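Local coordinates for protein beta-1,4-exocellulase (Thermobifida fusca, PDB 4B4H) that probably hydrolyses beta-1,4 glycosidic bonds in cellulose, this chain being the catalytic domain of a glycoside hydrolase family 6 cellobiohydrolase, at residues N5-A10 with T76-I81; I117-A122 with G175-V180; A170-G175 with V216-G221; I204-A209 with I274-R279. All blocks are in the same frame, centred on the assembly; numbering follows the deposited sequence.

Interaction 1: N5-A10 with T76-I81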
loop_
_atom_site.group_PDB
_atom_site.type_symbol
_atom_site.label_atom_id
_atom_site.label_comp_id
_atom_site.label_asym_id
_atom_site.label_seq_id
_atom_site.Cartn_x
_atom_site.Cartn_y
_atom_site.Cartn_z
ATOM N N ASN A 5 15.340 -12.945 1.791
ATOM C CA ASN A 5 14.473 -12.206 0.897
ATOM C C ASN A 5 13.536 -13.210 0.258
ATOM O O ASN A 5 13.956 -14.019 -0.560
ATOM C CB ASN A 5 15.303 -11.501 -0.178
ATOM C CG ASN A 5 14.462 -10.647 -1.108
ATOM O OD1 ASN A 5 13.223 -10.737 -1.120
ATOM N ND2 ASN A 5 15.132 -9.826 -1.904
ATOM N N PRO A 6 12.260 -13.197 0.655
ATOM C CA PRO A 6 11.393 -14.259 0.140
ATOM C C PRO A 6 11.161 -14.196 -1.367
ATOM O O PRO A 6 10.749 -15.187 -1.960
ATOM C CB PRO A 6 10.072 -14.047 0.894
ATOM C CG PRO A 6 10.141 -12.643 1.435
ATOM C CD PRO A 6 11.589 -12.379 1.683
ATOM N N PHE A 7 11.408 -13.036 -1.972
ATOM C CA PHE A 7 11.269 -12.850 -3.413
ATOM C C PHE A 7 12.483 -13.345 -4.200
ATOM O O PHE A 7 12.398 -13.567 -5.411
ATOM C CB PHE A 7 10.984 -11.370 -3.717
ATOM C CG PHE A 7 9.685 -10.895 -3.149
ATOM C CD1 PHE A 7 8.492 -11.049 -3.860
ATOM C CD2 PHE A 7 9.644 -10.302 -1.887
ATOM C CE1 PHE A 7 7.284 -10.610 -3.322
ATOM C CE2 PHE A 7 8.438 -9.875 -1.343
ATOM C CZ PHE A 7 7.263 -10.025 -2.062
ATOM N N GLU A 8 13.599 -13.534 -3.503
ATOM C CA GLU A 8 14.852 -13.952 -4.133
ATOM C C GLU A 8 14.789 -15.432 -4.553
ATOM O O GLU A 8 14.444 -16.297 -3.742
ATOM C CB GLU A 8 16.016 -13.680 -3.190
ATOM C CG GLU A 8 17.378 -14.083 -3.713
ATOM C CD GLU A 8 18.502 -13.552 -2.845
ATOM O OE1 GLU A 8 18.328 -13.442 -1.618
ATOM O OE2 GLU A 8 19.576 -13.253 -3.395
ATOM N N GLY A 9 15.085 -15.698 -5.827
ATOM C CA GLY A 9 15.074 -17.061 -6.373
ATOM C C GLY A 9 13.737 -17.780 -6.305
ATOM O O GLY A 9 13.685 -19.006 -6.176
ATOM N N ALA A 10 12.655 -17.016 -6.372
ATOM C CA ALA A 10 11.313 -17.561 -6.307
ATOM C C ALA A 10 10.501 -17.165 -7.533
ATOM O O ALA A 10 10.658 -16.062 -8.053
ATOM C CB ALA A 10 10.620 -17.075 -5.041
ATOM N N THR A 76 6.291 -17.459 -4.321
ATOM C CA THR A 76 5.934 -16.402 -3.397
ATOM C C THR A 76 4.569 -15.824 -3.753
ATOM O O THR A 76 4.336 -15.375 -4.883
ATOM C CB THR A 76 7.033 -15.329 -3.405
ATOM O OG1 THR A 76 8.259 -15.953 -3.028
ATOM C CG2 THR A 76 6.732 -14.195 -2.426
ATOM N N ILE A 77 3.667 -15.885 -2.773
ATOM C CA ILE A 77 2.309 -15.322 -2.860
ATOM C C ILE A 77 2.163 -14.226 -1.807
ATOM O O ILE A 77 2.570 -14.391 -0.653
ATOM C CB ILE A 77 1.186 -16.385 -2.673
ATOM C CG1 ILE A 77 -0.208 -15.754 -2.840
ATOM C CG2 ILE A 77 1.294 -17.069 -1.308
ATOM C CD1 ILE A 77 -1.370 -16.728 -2.880
ATOM N N GLN A 78 1.551 -13.141 -2.211
ATOM C CA GLN A 78 1.383 -12.047 -1.303
ATOM C C GLN A 78 -0.075 -12.004 -0.816
ATOM O O GLN A 78 -0.903 -12.135 -1.535
ATOM C CB GLN A 78 1.750 -10.724 -1.991
ATOM C CG GLN A 78 3.153 -10.608 -2.529
ATOM C CD GLN A 78 3.269 -9.479 -3.498
ATOM O OE1 GLN A 78 3.114 -9.638 -4.649
ATOM N NE2 GLN A 78 3.543 -8.345 -2.993
ATOM N N VAL A 79 -0.254 -11.899 0.469
ATOM C CA VAL A 79 -1.580 -11.882 1.079
ATOM C C VAL A 79 -1.704 -10.587 1.884
ATOM O O VAL A 79 -0.870 -10.318 2.739
ATOM C CB VAL A 79 -1.771 -13.104 2.023
ATOM C CG1 VAL A 79 -3.046 -12.956 2.842
ATOM C CG2 VAL A 79 -1.821 -14.429 1.263
ATOM N N VAL A 80 -2.755 -9.801 1.642
ATOM C CA VAL A 80 -2.933 -8.541 2.386
ATOM C C VAL A 80 -3.869 -8.786 3.555
ATOM O O VAL A 80 -4.971 -9.273 3.352
ATOM C CB VAL A 80 -3.507 -7.410 1.505
ATOM C CG1 VAL A 80 -3.342 -6.087 2.222
ATOM C CG2 VAL A 80 -2.770 -7.336 0.168
ATOM N N ILE A 81 -3.379 -8.476 4.761
ATOM C CA ILE A 81 -4.136 -8.559 6.017
ATOM C C ILE A 81 -4.688 -7.164 6.289
ATOM O O ILE A 81 -3.918 -6.206 6.474
ATOM C CB ILE A 81 -3.186 -8.984 7.159
ATOM C CG1 ILE A 81 -2.440 -10.285 6.791
ATOM C CG2 ILE A 81 -3.925 -9.132 8.489
ATOM C CD1 ILE A 81 -3.321 -11.428 6.296
#
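Thr76 supplies the hydrogen bond that joins the two segments: its OG1 donates to Pro6 O at 2.8 Å, reaching that oxygen from above the carbonyl plane, 44° out of it. With OG1 beside its own backbone N (chi1 -59°), threonine can turn the hydroxyl to the loop and still offer a methyl to its neighbour. Arg128, on strand 127-133, also donates to Pro6 O through NH1, which gives this carbonyl a second donor. A valine in place of Thr76 would probably cost Pro6 O one of its donors and weaken the tie between loop and strand. Within the loop, Asn5 OD1 accepts from Phe7 N at 3.1 Å, an Asx turn, while Glu8 N to Asn5 O closes a type I beta turn at 3.0 Å; the pair fix the bend that presents Pro6 O.

The apolar part centres on Phe7. Thr76 CG2 makes a CH-pi contact over one ring face, 4.1 Å from the centroid and 27° off the normal. Gln78 comes to the ring edge, its CD 4.2 Å from Phe7 CE1, with the amide plane perpendicular to the ring. Ala10 CB, small enough to pass close, lies 3.3 Å from Thr76 OG1.

Phe7 also touches strands 127-133 and 346-350, an arrangement consistent with an N-terminal segment packed among the strands of the distorted family 6 barrel.

Interaction 2: I117-A122 with G175-V180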
loop_
_atom_site.group_PDB
_atom_site.type_symbol
_atom_site.label_atom_id
_atom_site.label_comp_id
_atom_site.label_asym_id
_atom_site.label_seq_id
_atom_site.Cartn_x
_atom_site.Cartn_y
_atom_site.Cartn_z
ATOM N N ILE A 117 -5.075 -21.578 8.451
ATOM C CA ILE A 117 -4.844 -21.983 7.064
ATOM C C ILE A 117 -3.361 -21.912 6.680
ATOM O O ILE A 117 -2.830 -22.820 6.034
ATOM C CB ILE A 117 -5.681 -21.168 6.063
ATOM C CG1 ILE A 117 -7.176 -21.394 6.316
ATOM C CG2 ILE A 117 -5.300 -21.521 4.628
ATOM C CD1 ILE A 117 -8.077 -20.494 5.498
ATOM N N MET A 118 -2.673 -20.848 7.088
ATOM C CA MET A 118 -1.258 -20.730 6.725
ATOM C C MET A 118 -0.414 -21.825 7.374
ATOM O O MET A 118 0.537 -22.331 6.772
ATOM C CB MET A 118 -0.725 -19.329 7.026
ATOM C CG MET A 118 -1.441 -18.282 6.183
ATOM S SD MET A 118 -0.776 -16.648 6.444
ATOM C CE MET A 118 -1.673 -15.687 5.227
ATOM N N TRP A 119 -0.773 -22.196 8.597
ATOM C CA TRP A 119 -0.089 -23.281 9.275
ATOM C C TRP A 119 -0.144 -24.540 8.459
ATOM O O TRP A 119 0.866 -25.212 8.318
ATOM C CB TRP A 119 -0.661 -23.510 10.670
ATOM C CG TRP A 119 0.089 -22.790 11.756
ATOM C CD1 TRP A 119 -0.370 -21.759 12.570
ATOM C CD2 TRP A 119 1.466 -23.047 12.203
ATOM N NE1 TRP A 119 0.600 -21.357 13.453
ATOM C CE2 TRP A 119 1.732 -22.090 13.288
ATOM C CE3 TRP A 119 2.480 -23.924 11.813
ATOM C CZ2 TRP A 119 2.949 -22.047 13.941
ATOM C CZ3 TRP A 119 3.696 -23.882 12.493
ATOM C CH2 TRP A 119 3.930 -22.959 13.524
ATOM N N ASP A 120 -1.308 -24.883 7.908
ATOM C CA ASP A 120 -1.411 -26.093 7.096
ATOM C C ASP A 120 -0.317 -26.074 6.046
ATOM O O ASP A 120 0.435 -27.041 5.892
ATOM C CB ASP A 120 -2.758 -26.181 6.386
ATOM C CG ASP A 120 -3.917 -26.394 7.341
ATOM O OD1 ASP A 120 -3.714 -26.959 8.438
ATOM O OD2 ASP A 120 -5.038 -25.990 6.985
ATOM N N PHE A 121 -0.211 -24.942 5.354
ATOM C CA PHE A 121 0.702 -24.813 4.230
ATOM C C PHE A 121 2.200 -24.737 4.573
ATOM O O PHE A 121 3.044 -24.817 3.684
ATOM C CB PHE A 121 0.221 -23.687 3.304
ATOM C CG PHE A 121 -1.046 -24.039 2.559
ATOM C CD1 PHE A 121 -2.302 -23.865 3.148
ATOM C CD2 PHE A 121 -0.983 -24.606 1.285
ATOM C CE1 PHE A 121 -3.461 -24.218 2.468
ATOM C CE2 PHE A 121 -2.137 -24.969 0.608
ATOM C CZ PHE A 121 -3.381 -24.764 1.191
ATOM N N ALA A 122 2.525 -24.633 5.862
ATOM C CA ALA A 122 3.908 -24.599 6.325
ATOM C C ALA A 122 4.644 -25.885 5.978
ATOM O O ALA A 122 5.878 -25.905 5.923
ATOM C CB ALA A 122 3.963 -24.357 7.825
ATOM N N GLY A 175 3.665 -14.462 12.354
ATOM C CA GLY A 175 5.128 -14.550 12.495
ATOM C C GLY A 175 5.652 -15.856 13.060
ATOM O O GLY A 175 6.794 -16.237 12.778
ATOM N N GLU A 176 4.860 -16.537 13.883
ATOM C CA GLU A 176 5.283 -17.863 14.367
ATOM C C GLU A 176 5.432 -18.869 13.206
ATOM O O GLU A 176 6.329 -19.735 13.235
ATOM C CB GLU A 176 4.329 -18.379 15.447
ATOM C CG GLU A 176 4.511 -17.662 16.775
ATOM C CD GLU A 176 3.329 -17.813 17.719
ATOM O OE1 GLU A 176 2.350 -18.483 17.360
ATOM O OE2 GLU A 176 3.385 -17.254 18.834
ATOM N N ILE A 177 4.585 -18.721 12.184
ATOM C CA ILE A 177 4.471 -19.677 11.068
ATOM C C ILE A 177 5.764 -19.635 10.223
ATOM O O ILE A 177 6.207 -18.564 9.802
ATOM C CB ILE A 177 3.198 -19.367 10.233
ATOM C CG1 ILE A 177 1.989 -19.193 11.177
ATOM C CG2 ILE A 177 2.905 -20.443 9.200
ATOM C CD1 ILE A 177 0.640 -19.035 10.514
ATOM N N PRO A 178 6.399 -20.803 10.009
ATOM C CA PRO A 178 7.758 -20.859 9.445
ATOM C C PRO A 178 7.980 -20.222 8.080
ATOM O O PRO A 178 9.075 -19.712 7.833
ATOM C CB PRO A 178 8.064 -22.360 9.374
ATOM C CG PRO A 178 6.776 -23.060 9.568
ATOM C CD PRO A 178 5.871 -22.142 10.321
ATOM N N ASN A 179 6.992 -20.265 7.196
ATOM C CA ASN A 179 7.204 -19.715 5.844
ATOM C C ASN A 179 6.349 -18.472 5.581
ATOM O O ASN A 179 5.982 -18.181 4.451
ATOM C CB ASN A 179 6.998 -20.806 4.779
ATOM C CG ASN A 179 5.605 -21.400 4.825
ATOM O OD1 ASN A 179 4.872 -21.180 5.783
ATOM N ND2 ASN A 179 5.226 -22.149 3.787
ATOM N N VAL A 180 6.027 -17.757 6.651
ATOM C CA VAL A 180 5.316 -16.481 6.527
ATOM C C VAL A 180 6.283 -15.325 6.806
ATOM O O VAL A 180 7.066 -15.363 7.764
ATOM C CB VAL A 180 4.038 -16.446 7.416
ATOM C CG1 VAL A 180 3.289 -15.132 7.241
ATOM C CG2 VAL A 180 3.122 -17.578 7.015
HETATM O O HOH W 1 0.400 -19.030 15.122
#
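Trp119 lies with one indole face over Ile177, whose CG1 makes a CH-pi contact 3.6 Å from the centroid of the five-membered ring and 18° off its normal. The isoleucine can do this because CG1 stands beside the backbone N (chi1 -48°), while CG2 turns to the backbone carbonyl of Met118. At the far end of the indole, broad enough to cover both residues, Pro178 runs at about a right angle to the tryptophan, its CD 3.5 Å from Trp119 CZ3; Pro178 CG also meets Ala122 CB at 3.6 Å, the small alanine leaving it room. The indole edge is served by a water in the ring plane, which accepts from Trp119 NE1 at 2.9 Å and donates to Glu176 OE1 at 3.0 Å.

Beneath this outer layer Met118 faces inward. Its CB touches Ile177 CD1 at 3.8 Å, and its extended chain carries SD to Val180 CG2, which it crosses at about a right angle. Asn179 ND2 gives a weak 3.4 Å hydrogen bond to Phe121 O.

A type I turn from Ile177 to Val180 leads into strand 180-185, parallel to strand 127-133. Helix 103-121 thus packs on the connection from helix 162-175 to strand 180-185, the repeating alpha/beta arrangement of the family 6 barrel.

Interaction 3: A170-G175 with V216-G221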
loop_
_atom_site.group_PDB
_atom_site.type_symbol
_atom_site.label_atom_id
_atom_site.label_comp_id
_atom_site.label_asym_id
_atom_site.label_seq_id
_atom_site.Cartn_x
_atom_site.Cartn_y
_atom_site.Cartn_z
ATOM N N ALA A 170 -1.281 -9.888 14.981
ATOM C CA ALA A 170 -1.124 -10.457 13.639
ATOM C C ALA A 170 0.336 -10.818 13.450
ATOM O O ALA A 170 0.655 -11.887 12.943
ATOM C CB ALA A 170 -1.583 -9.487 12.554
ATOM N N LEU A 171 1.211 -9.929 13.902
ATOM C CA LEU A 171 2.632 -10.188 13.764
ATOM C C LEU A 171 2.991 -11.467 14.487
ATOM O O LEU A 171 3.698 -12.303 13.946
ATOM C CB LEU A 171 3.449 -9.031 14.305
ATOM C CG LEU A 171 3.443 -7.822 13.374
ATOM C CD1 LEU A 171 4.027 -6.638 14.122
ATOM C CD2 LEU A 171 4.279 -8.129 12.134
ATOM N N ARG A 172 2.498 -11.642 15.710
ATOM C CA ARG A 172 2.844 -12.853 16.437
ATOM C C ARG A 172 2.239 -14.114 15.816
ATOM O O ARG A 172 2.915 -15.136 15.675
ATOM C CB ARG A 172 2.428 -12.765 17.905
ATOM C CG ARG A 172 2.607 -14.099 18.631
ATOM C CD ARG A 172 2.636 -13.968 20.151
ATOM N NE ARG A 172 1.400 -13.378 20.678
ATOM C CZ ARG A 172 0.275 -14.038 20.936
ATOM N NH1 ARG A 172 0.167 -15.364 20.743
ATOM N NH2 ARG A 172 -0.767 -13.338 21.412
ATOM N N LYS A 173 0.948 -14.063 15.511
ATOM C CA LYS A 173 0.236 -15.244 15.031
ATOM C C LYS A 173 0.771 -15.710 13.689
ATOM O O LYS A 173 0.977 -16.908 13.467
ATOM C CB LYS A 173 -1.273 -14.973 14.941
ATOM C CG LYS A 173 -2.050 -14.923 16.262
ATOM C CD LYS A 173 -1.917 -16.152 17.153
ATOM C CE LYS A 173 -2.581 -17.397 16.583
ATOM N NZ LYS A 173 -2.632 -18.487 17.598
ATOM N N LEU A 174 1.002 -14.761 12.792
ATOM C CA LEU A 174 1.488 -15.093 11.468
ATOM C C LEU A 174 3.000 -15.270 11.530
ATOM O O LEU A 174 3.543 -16.141 10.873
ATOM C CB LEU A 174 1.081 -14.030 10.446
ATOM C CG LEU A 174 -0.415 -13.702 10.348
ATOM C CD1 LEU A 174 -0.683 -12.803 9.148
ATOM C CD2 LEU A 174 -1.275 -14.962 10.281
ATOM N N GLY A 175 3.665 -14.462 12.354
ATOM C CA GLY A 175 5.128 -14.550 12.495
ATOM C C GLY A 175 5.652 -15.856 13.060
ATOM O O GLY A 175 6.794 -16.237 12.778
ATOM N N VAL A 216 10.290 -7.677 17.543
ATOM C CA VAL A 216 10.823 -7.281 16.219
ATOM C C VAL A 216 11.202 -8.488 15.366
ATOM O O VAL A 216 11.240 -8.401 14.149
ATOM C CB VAL A 216 12.010 -6.285 16.326
ATOM C CG1 VAL A 216 11.586 -5.019 17.069
ATOM C CG2 VAL A 216 13.245 -6.934 16.966
ATOM N N ASP A 217 11.463 -9.618 16.014
ATOM C CA ASP A 217 11.789 -10.866 15.322
ATOM C C ASP A 217 10.621 -11.463 14.512
ATOM O O ASP A 217 10.806 -12.434 13.766
ATOM C CB ASP A 217 12.358 -11.867 16.332
ATOM C CG ASP A 217 13.777 -11.491 16.794
ATOM O OD1 ASP A 217 14.649 -11.275 15.934
ATOM O OD2 ASP A 217 14.033 -11.410 18.014
ATOM N N TYR A 218 9.421 -10.881 14.654
ATOM C CA TYR A 218 8.278 -11.257 13.809
ATOM C C TYR A 218 8.043 -10.285 12.643
ATOM O O TYR A 218 7.079 -10.432 11.886
ATOM C CB TYR A 218 7.000 -11.403 14.644
ATOM C CG TYR A 218 7.110 -12.440 15.730
ATOM C CD1 TYR A 218 7.576 -13.734 15.459
ATOM C CD2 TYR A 218 6.765 -12.122 17.033
ATOM C CE1 TYR A 218 7.678 -14.672 16.472
ATOM C CE2 TYR A 218 6.863 -13.049 18.053
ATOM C CZ TYR A 218 7.318 -14.323 17.769
ATOM O OH TYR A 218 7.423 -15.223 18.798
ATOM N N VAL A 219 8.916 -9.288 12.506
ATOM C CA VAL A 219 8.817 -8.344 11.390
ATOM C C VAL A 219 9.963 -8.566 10.424
ATOM O O VAL A 219 11.131 -8.440 10.796
ATOM C CB VAL A 219 8.810 -6.880 11.875
ATOM C CG1 VAL A 219 8.642 -5.924 10.691
ATOM C CG2 VAL A 219 7.667 -6.670 12.856
ATOM N N HIS A 220 9.612 -8.903 9.185
ATOM C CA HIS A 220 10.611 -9.195 8.179
ATOM C C HIS A 220 10.957 -7.960 7.408
ATOM O O HIS A 220 12.031 -7.886 6.786
ATOM C CB HIS A 220 10.122 -10.292 7.234
ATOM C CG HIS A 220 11.247 -11.051 6.579
ATOM N ND1 HIS A 220 11.933 -12.020 7.213
ATOM C CD2 HIS A 220 11.825 -10.920 5.323
ATOM C CE1 HIS A 220 12.893 -12.492 6.403
ATOM N NE2 HIS A 220 12.828 -11.822 5.246
ATOM N N GLY A 221 10.061 -6.977 7.443
ATOM C CA GLY A 221 10.279 -5.741 6.732
ATOM C C GLY A 221 9.082 -4.836 6.744
ATOM O O GLY A 221 8.179 -5.008 7.566
#
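Tyr218 lays its ring against the last turn of helix 162-175, with Arg172 CA over one face, 4.0 Å from Tyr218 CD2. Further round, Gly175 C comes within 3.7 Å of Tyr218 CD1, approaching obliquely. At the root of the side chain, Tyr218 CB rests 3.5 Å from Leu171 O, the same oxygen that takes the helical hydrogen bond from Gly175 N at 2.7 Å. Leu171 adds the apolar half: Leu171 CD2 is 3.8 Å from Val219 CG2, and it also packs against Tyr218 O.

The absence of a side chain at Gly175 lets the root of the tyrosine, its CB, come this near the helix. A beta carbon there would fall only 2.7 Å from Tyr218 CB and would also collide with Leu171 O, so glycine suits this place. The bond from Tyr218 CA to CB points toward the helix, and chi1 of -59° puts CG beside the backbone N, anti to the carbonyl carbon. An alanine in place of Tyr218 would probably open a gap beside Arg172 CA and Gly175 C, since the ring that covers them would be gone.

Two outside bonds help to hold the partners. Arg172 sends NE to Ser212 O, holding its polar end beyond the tyrosine contact, and Asn182 ND2 of strand 180-185 donates to Tyr218 O.

Leu171 and Val219 both touch Ile184 of that strand, and Val219 also meets Ala209 of helix 198-209. Helix 162-175 and the loop just after the 3-10 turn 216-218 therefore pack on strand 180-185, before the chain enters strand 221-224.

Interaction 4: I204-A209 with I274-R279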
loop_
_atom_site.group_PDB
_atom_site.type_symbol
_atom_site.label_atom_id
_atom_site.label_comp_id
_atom_site.label_asym_id
_atom_site.label_seq_id
_atom_site.Cartn_x
_atom_site.Cartn_y
_atom_site.Cartn_z
ATOM N N ILE A 204 5.940 4.340 16.662
ATOM C CA ILE A 204 4.692 3.582 16.666
ATOM C C ILE A 204 4.815 2.208 15.992
ATOM O O ILE A 204 4.205 1.247 16.445
ATOM C CB ILE A 204 3.471 4.383 16.123
ATOM C CG1 ILE A 204 2.175 3.762 16.657
ATOM C CG2 ILE A 204 3.449 4.465 14.601
ATOM C CD1 ILE A 204 0.950 4.630 16.543
ATOM N N PHE A 205 5.624 2.115 14.937
ATOM C CA PHE A 205 5.896 0.802 14.336
ATOM C C PHE A 205 6.519 -0.139 15.368
ATOM O O PHE A 205 6.155 -1.321 15.460
ATOM C CB PHE A 205 6.820 0.937 13.122
ATOM C CG PHE A 205 6.231 1.723 11.979
ATOM C CD1 PHE A 205 4.852 1.763 11.765
ATOM C CD2 PHE A 205 7.064 2.395 11.089
ATOM C CE1 PHE A 205 4.326 2.486 10.706
ATOM C CE2 PHE A 205 6.544 3.115 10.022
ATOM C CZ PHE A 205 5.171 3.160 9.832
ATOM N N TYR A 206 7.430 0.421 16.162
ATOM C CA TYR A 206 8.174 -0.326 17.171
ATOM C C TYR A 206 7.245 -0.732 18.304
ATOM O O TYR A 206 7.274 -1.871 18.750
ATOM C CB TYR A 206 9.352 0.507 17.692
ATOM C CG TYR A 206 10.284 -0.257 18.618
ATOM C CD1 TYR A 206 11.315 -1.069 18.106
ATOM C CD2 TYR A 206 10.137 -0.178 19.998
ATOM C CE1 TYR A 206 12.155 -1.778 18.952
ATOM C CE2 TYR A 206 10.979 -0.876 20.851
ATOM C CZ TYR A 206 11.982 -1.669 20.326
ATOM O OH TYR A 206 12.805 -2.356 21.178
ATOM N N GLU A 207 6.396 0.196 18.736
ATOM C CA GLU A 207 5.366 -0.095 19.733
ATOM C C GLU A 207 4.534 -1.309 19.301
ATOM O O GLU A 207 4.387 -2.253 20.080
ATOM C CB GLU A 207 4.476 1.132 19.980
ATOM C CG GLU A 207 3.417 0.957 21.066
ATOM C CD GLU A 207 2.517 2.179 21.230
ATOM O OE1 GLU A 207 2.632 3.129 20.434
ATOM O OE2 GLU A 207 1.681 2.184 22.161
ATOM N N ALA A 208 4.032 -1.280 18.063
ATOM C CA ALA A 208 3.165 -2.357 17.521
ATOM C C ALA A 208 3.875 -3.702 17.482
ATOM O O ALA A 208 3.319 -4.730 17.862
ATOM C CB ALA A 208 2.658 -1.999 16.127
ATOM N N ALA A 209 5.109 -3.680 16.997
ATOM C CA ALA A 209 5.941 -4.878 16.901
ATOM C C ALA A 209 6.234 -5.532 18.244
ATOM O O ALA A 209 6.563 -6.712 18.302
ATOM C CB ALA A 209 7.239 -4.524 16.213
ATOM N N ILE A 274 15.991 0.292 12.075
ATOM C CA ILE A 274 17.030 -0.549 12.647
ATOM C C ILE A 274 17.606 0.109 13.901
ATOM O O ILE A 274 17.783 -0.561 14.918
ATOM C CB ILE A 274 18.143 -0.884 11.632
ATOM C CG1 ILE A 274 17.549 -1.603 10.414
ATOM C CG2 ILE A 274 19.210 -1.759 12.286
ATOM C CD1 ILE A 274 18.573 -1.987 9.366
ATOM N N ALA A 275 17.823 1.422 13.828
ATOM C CA ALA A 275 18.306 2.211 14.968
ATOM C C ALA A 275 17.353 2.135 16.168
ATOM O O ALA A 275 17.789 2.005 17.318
ATOM C CB ALA A 275 18.567 3.656 14.551
ATOM N N LYS A 276 16.055 2.198 15.888
ATOM C CA LYS A 276 15.013 2.017 16.899
ATOM C C LYS A 276 15.045 0.631 17.557
ATOM O O LYS A 276 14.678 0.484 18.736
ATOM C CB LYS A 276 13.641 2.288 16.273
ATOM C CG LYS A 276 12.467 2.307 17.243
ATOM C CD LYS A 276 12.528 3.465 18.229
ATOM C CE LYS A 276 11.389 3.361 19.236
ATOM N NZ LYS A 276 11.481 4.320 20.380
ATOM N N GLY A 277 15.468 -0.385 16.805
ATOM C CA GLY A 277 15.607 -1.725 17.362
ATOM C C GLY A 277 15.031 -2.877 16.560
ATOM O O GLY A 277 14.815 -3.954 17.104
ATOM N N PHE A 278 14.784 -2.647 15.271
ATOM C CA PHE A 278 14.367 -3.712 14.361
ATOM C C PHE A 278 15.598 -4.480 13.867
ATOM O O PHE A 278 16.732 -3.999 13.993
ATOM C CB PHE A 278 13.570 -3.136 13.186
ATOM C CG PHE A 278 12.138 -2.831 13.524
ATOM C CD1 PHE A 278 11.162 -3.815 13.399
ATOM C CD2 PHE A 278 11.762 -1.572 13.980
ATOM C CE1 PHE A 278 9.844 -3.557 13.716
ATOM C CE2 PHE A 278 10.438 -1.303 14.308
ATOM C CZ PHE A 278 9.480 -2.293 14.166
ATOM N N ARG A 279 15.366 -5.668 13.311
ATOM C CA ARG A 279 16.455 -6.540 12.857
ATOM C C ARG A 279 17.274 -5.890 11.751
ATOM O O ARG A 279 16.713 -5.234 10.872
ATOM C CB ARG A 279 15.890 -7.869 12.364
ATOM C CG ARG A 279 15.217 -8.707 13.443
ATOM C CD ARG A 279 14.871 -10.079 12.884
ATOM N NE ARG A 279 16.040 -10.676 12.241
ATOM C CZ ARG A 279 16.744 -11.682 12.751
ATOM N NH1 ARG A 279 16.393 -12.231 13.906
ATOM N NH2 ARG A 279 17.799 -12.146 12.100
#
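Phe205 O accepts the helical hydrogen bond from Ala209 N at 3.0 Å, and the edge of the Phe278 ring closes on the same carbonyl, with CZ 3.7 Å from the oxygen. No hydrogen bond passes between the two segments; the rest is mainly aromatic and aliphatic packing.

Tyr206 points its edge at the face of Phe278 in an offset edge-to-face pair, the ring centroids 5.9 Å apart and the planes at 84°. Ala209, one helical turn after Phe205, sets CB 3.7 Å from Phe278 CE1; its small methyl leaves the phenyl ring room to lie close to the helix.

Lys276 runs its aliphatic chain past the base of the tyrosine. With CG anti to its backbone N (chi1 -173°), that carbon reaches within 3.6 Å of Tyr206 CB, and the bent chain brings CE near Tyr206 CD2. A long side chain suits the place: its methylenes lie against the tyrosine while NZ continues to a salt bridge with Asp203. Tyr206 CE1 meanwhile approaches Lys276 O at 3.4 Å. Gly277, the first residue beyond the helix, has positive phi and passes close to the same ring; a beta carbon here would lie 2.8 Å from Tyr206 CE1, a clash, and press on Lys276 O as well.

Leu273 of helix 262-276 touches both Phe205 and Phe278, while Phe278 also makes an edge-to-face pair with Phe222 of strand 221-224. Helix 198-209 is thereby packed against the end of helix 262-276 and the connection to strand 283-287, beside strand 221-224.

In the fold
Interactions 1 and 3 are buried, whereas interactions 2 and 4 are partly buried and include residues nearer the surface. Interaction 1 fits an N-terminal loop to a strand and combines a hydrogen bond with packing; the other three join helices to connections that lead into strands, and rely mostly on aromatic and aliphatic contacts. Interaction 2 adds a bridging water and a weak hydrogen bond. Interactions 2 and 3 share Gly175 at the end of helix 162-175. Interactions 3 and 4 meet through an Asp217–Arg279 salt bridge and packing of Val216 on Tyr206, while Val79 and Met118 join 1 to 2, and Pro6 with His220 joins 1 to 3. Interaction 4 touches neither 1 nor 2.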